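Local coordinates for sensor protein KdpD (Escherichia coli, PDB 4Y2F) that is a histidine kinase that senses potassium and probably passes the signal on by phosphotransfer, here represented by its GAF domain, at residues 119-122 with 123-127. Numbering follows the deposited sequence.
Sequences RLLE and TFTLL
Leu-120 and Phe-124 meet one turn apart on the long helix 115-142 of the GAF domain, where successive i to i+4 backbone bonds run through the segment. Leu-120 holds CG anti to its own N (chi1 180°), which swings the isopropyl end toward the ring. Leu-120 CD1 reaches Phe-124 CE1 at 3.7 Å, lying in the ring plane at its edge and not over a face. The same edge of the ring also borders the backbone: Phe-124 CD1 sits 3.2 Å from Leu-120 O, the carbonyl oxygen that takes a hydrogen bond from Phe-124 N at 3.0 Å. Phe-33 of helix 18-33 packs edge-to-face on this ring, and Leu-5 and Met-8 of helix 4-13 also touch it, tying the three helices together. One position on, Leu-121 turns to Leu-90 of strand 88-94, and Thr-125 to Leu-92, so this flank rests on the sheet. On another side, Thr-123 packs against Thr-123 of the second subunit, and Leu-126 against Leu-127 of that subunit. Thr-125 turns OG1 back along the helix, between its N and carbonyl carbon (chi1 66°), and donates to Glu-122 O at 2.9 Å. That oxygen also takes a hydrogen bond from Leu-126 N at 3.0 Å, both donors arriving from one face of the carbonyl plane; OG1 comes in well bent, with a C=O...OG1 angle of 118°.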
ATOM      1  N   ARG A 119      10.685  -5.198   8.021  1.00 12.07           N
ATOM      2  CA  ARG A 119       9.958  -3.969   7.731  1.00 13.93           C
ATOM      3  C   ARG A 119       9.480  -3.954   6.284  1.00 14.46           C
ATOM      4  O   ARG A 119       8.349  -3.530   6.007  1.00 15.62           O
ATOM      5  CB  ARG A 119      10.835  -2.755   8.045  1.00 13.34           C
ATOM      6  CG  ARG A 119      11.124  -2.608   9.541  1.00 14.51           C
ATOM      7  CD  ARG A 119      11.811  -1.290   9.902  1.00 17.43           C
ATOM      8  NE  ARG A 119      13.132  -1.124   9.297  1.00 18.47           N
ATOM      9  CZ  ARG A 119      14.281  -1.490   9.865  1.00 20.49           C
ATOM     10  NH1 ARG A 119      14.292  -2.089  11.051  1.00 16.88           N
ATOM     11  NH2 ARG A 119      15.425  -1.284   9.231  1.00 20.03           N
ATOM     12  N   LEU A 120      10.298  -4.467   5.360  1.00 11.60           N
ATOM     13  CA  LEU A 120       9.878  -4.552   3.962  1.00 13.41           C
ATOM     14  C   LEU A 120       8.713  -5.517   3.812  1.00 14.48           C
ATOM     15  O   LEU A 120       7.731  -5.225   3.108  1.00 15.86           O
ATOM     16  CB  LEU A 120      11.051  -4.968   3.072  1.00 14.05           C
ATOM     17  CG  LEU A 120      10.652  -5.073   1.602  1.00 20.06           C
ATOM     18  CD1 LEU A 120      10.226  -3.703   1.050  1.00 23.71           C
ATOM     19  CD2 LEU A 120      11.812  -5.629   0.798  1.00 24.56           C
ATOM     20  N   LEU A 121       8.788  -6.668   4.490  1.00 11.93           N
ATOM     21  CA  LEU A 121       7.716  -7.647   4.393  1.00 15.07           C
ATOM     22  C   LEU A 121       6.414  -7.084   4.939  1.00 15.51           C
ATOM     23  O   LEU A 121       5.341  -7.369   4.396  1.00 15.20           O
ATOM     24  CB  LEU A 121       8.123  -8.916   5.133  1.00 14.68           C
ATOM     25  CG  LEU A 121       7.106 -10.067   5.132  1.00 15.94           C
ATOM     26  CD1 LEU A 121       6.721 -10.486   3.729  1.00 15.57           C
ATOM     27  CD2 LEU A 121       7.718 -11.255   5.898  1.00 15.99           C
ATOM     28  N   GLU A 122       6.481  -6.260   5.988  1.00 13.29           N
ATOM     29  CA  GLU A 122       5.255  -5.650   6.484  1.00 16.04           C
ATOM     30  C   GLU A 122       4.610  -4.761   5.433  1.00 19.44           C
ATOM     31  O   GLU A 122       3.379  -4.756   5.285  1.00 22.38           O
ATOM     32  CB  GLU A 122       5.514  -4.876   7.765  1.00 19.41           C
ATOM     33  CG  GLU A 122       4.232  -4.257   8.278  1.00 26.90           C
ATOM     34  CD  GLU A 122       4.383  -3.660   9.634  1.00 41.98           C
ATOM     35  OE1 GLU A 122       4.323  -4.418  10.621  1.00 46.06           O
ATOM     36  OE2 GLU A 122       4.582  -2.433   9.708  1.00 39.71           O
ATOM     37  N   THR A 123       5.416  -4.012   4.682  1.00 15.69           N
ATOM     38  CA  THR A 123       4.861  -3.181   3.623  1.00 18.15           C
ATOM     39  C   THR A 123       4.215  -4.044   2.552  1.00 18.13           C
ATOM     40  O   THR A 123       3.136  -3.712   2.047  1.00 17.90           O
ATOM     41  CB  THR A 123       5.954  -2.307   3.021  1.00 20.07           C
ATOM     42  OG1 THR A 123       6.577  -1.532   4.059  1.00 21.82           O
ATOM     43  CG2 THR A 123       5.363  -1.354   2.001  1.00 22.68           C
ATOM     44  N   PHE A 124       4.843  -5.177   2.214  1.00 15.61           N
ATOM     45  CA  PHE A 124       4.224  -6.096   1.262  1.00 15.20           C
ATOM     46  C   PHE A 124       2.855  -6.562   1.753  1.00 16.35           C
ATOM     47  O   PHE A 124       1.874  -6.535   0.995  1.00 17.15           O
ATOM     48  CB  PHE A 124       5.147  -7.293   1.002  1.00 16.18           C
ATOM     49  CG  PHE A 124       6.139  -7.070  -0.100  1.00 19.25           C
ATOM     50  CD1 PHE A 124       7.172  -6.157   0.049  1.00 20.20           C
ATOM     51  CD2 PHE A 124       6.048  -7.782  -1.288  1.00 27.55           C
ATOM     52  CE1 PHE A 124       8.088  -5.949  -0.976  1.00 24.06           C
ATOM     53  CE2 PHE A 124       6.961  -7.586  -2.309  1.00 28.69           C
ATOM     54  CZ  PHE A 124       7.972  -6.661  -2.161  1.00 23.65           C
ATOM     55  N   THR A 125       2.753  -6.991   3.017  1.00 14.29           N
ATOM     56  CA  THR A 125       1.466  -7.487   3.501  1.00 16.77           C
ATOM     57  C   THR A 125       0.408  -6.391   3.524  1.00 14.84           C
ATOM     58  O   THR A 125      -0.781  -6.679   3.350  1.00 16.88           O
ATOM     59  CB  THR A 125       1.590  -8.141   4.880  1.00 17.96           C
ATOM     60  OG1 THR A 125       1.958  -7.168   5.867  1.00 20.32           O
ATOM     61  CG2 THR A 125       2.611  -9.277   4.863  1.00 20.83           C
ATOM     62  N   LEU A 126       0.818  -5.134   3.709  1.00 16.34           N
ATOM     63  CA  LEU A 126      -0.142  -4.039   3.668  1.00 15.40           C
ATOM     64  C   LEU A 126      -0.708  -3.864   2.262  1.00 16.96           C
ATOM     65  O   LEU A 126      -1.918  -3.663   2.095  1.00 16.70           O
ATOM     66  CB  LEU A 126       0.536  -2.759   4.140  1.00 18.95           C
ATOM     67  CG  LEU A 126      -0.259  -1.465   4.103  1.00 25.64           C
ATOM     68  CD1 LEU A 126      -1.575  -1.626   4.866  1.00 34.67           C
ATOM     69  CD2 LEU A 126       0.587  -0.387   4.727  1.00 28.86           C
ATOM     70  N   LEU A 127       0.141  -3.968   1.240  1.00 17.25           N
ATOM     71  CA  LEU A 127      -0.348  -3.848  -0.132  1.00 15.10           C
ATOM     72  C   LEU A 127      -1.247  -5.023  -0.500  1.00 14.61           C
ATOM     73  O   LEU A 127      -2.293  -4.838  -1.139  1.00 16.77           O
ATOM     74  CB  LEU A 127       0.834  -3.751  -1.092  1.00 16.47           C
ATOM     75  CG  LEU A 127       1.669  -2.482  -1.070  1.00 27.69           C
ATOM     76  CD1 LEU A 127       2.478  -2.507  -2.329  1.00 31.16           C
ATOM     77  CD2 LEU A 127       0.802  -1.240  -1.053  1.00 30.41           C
TER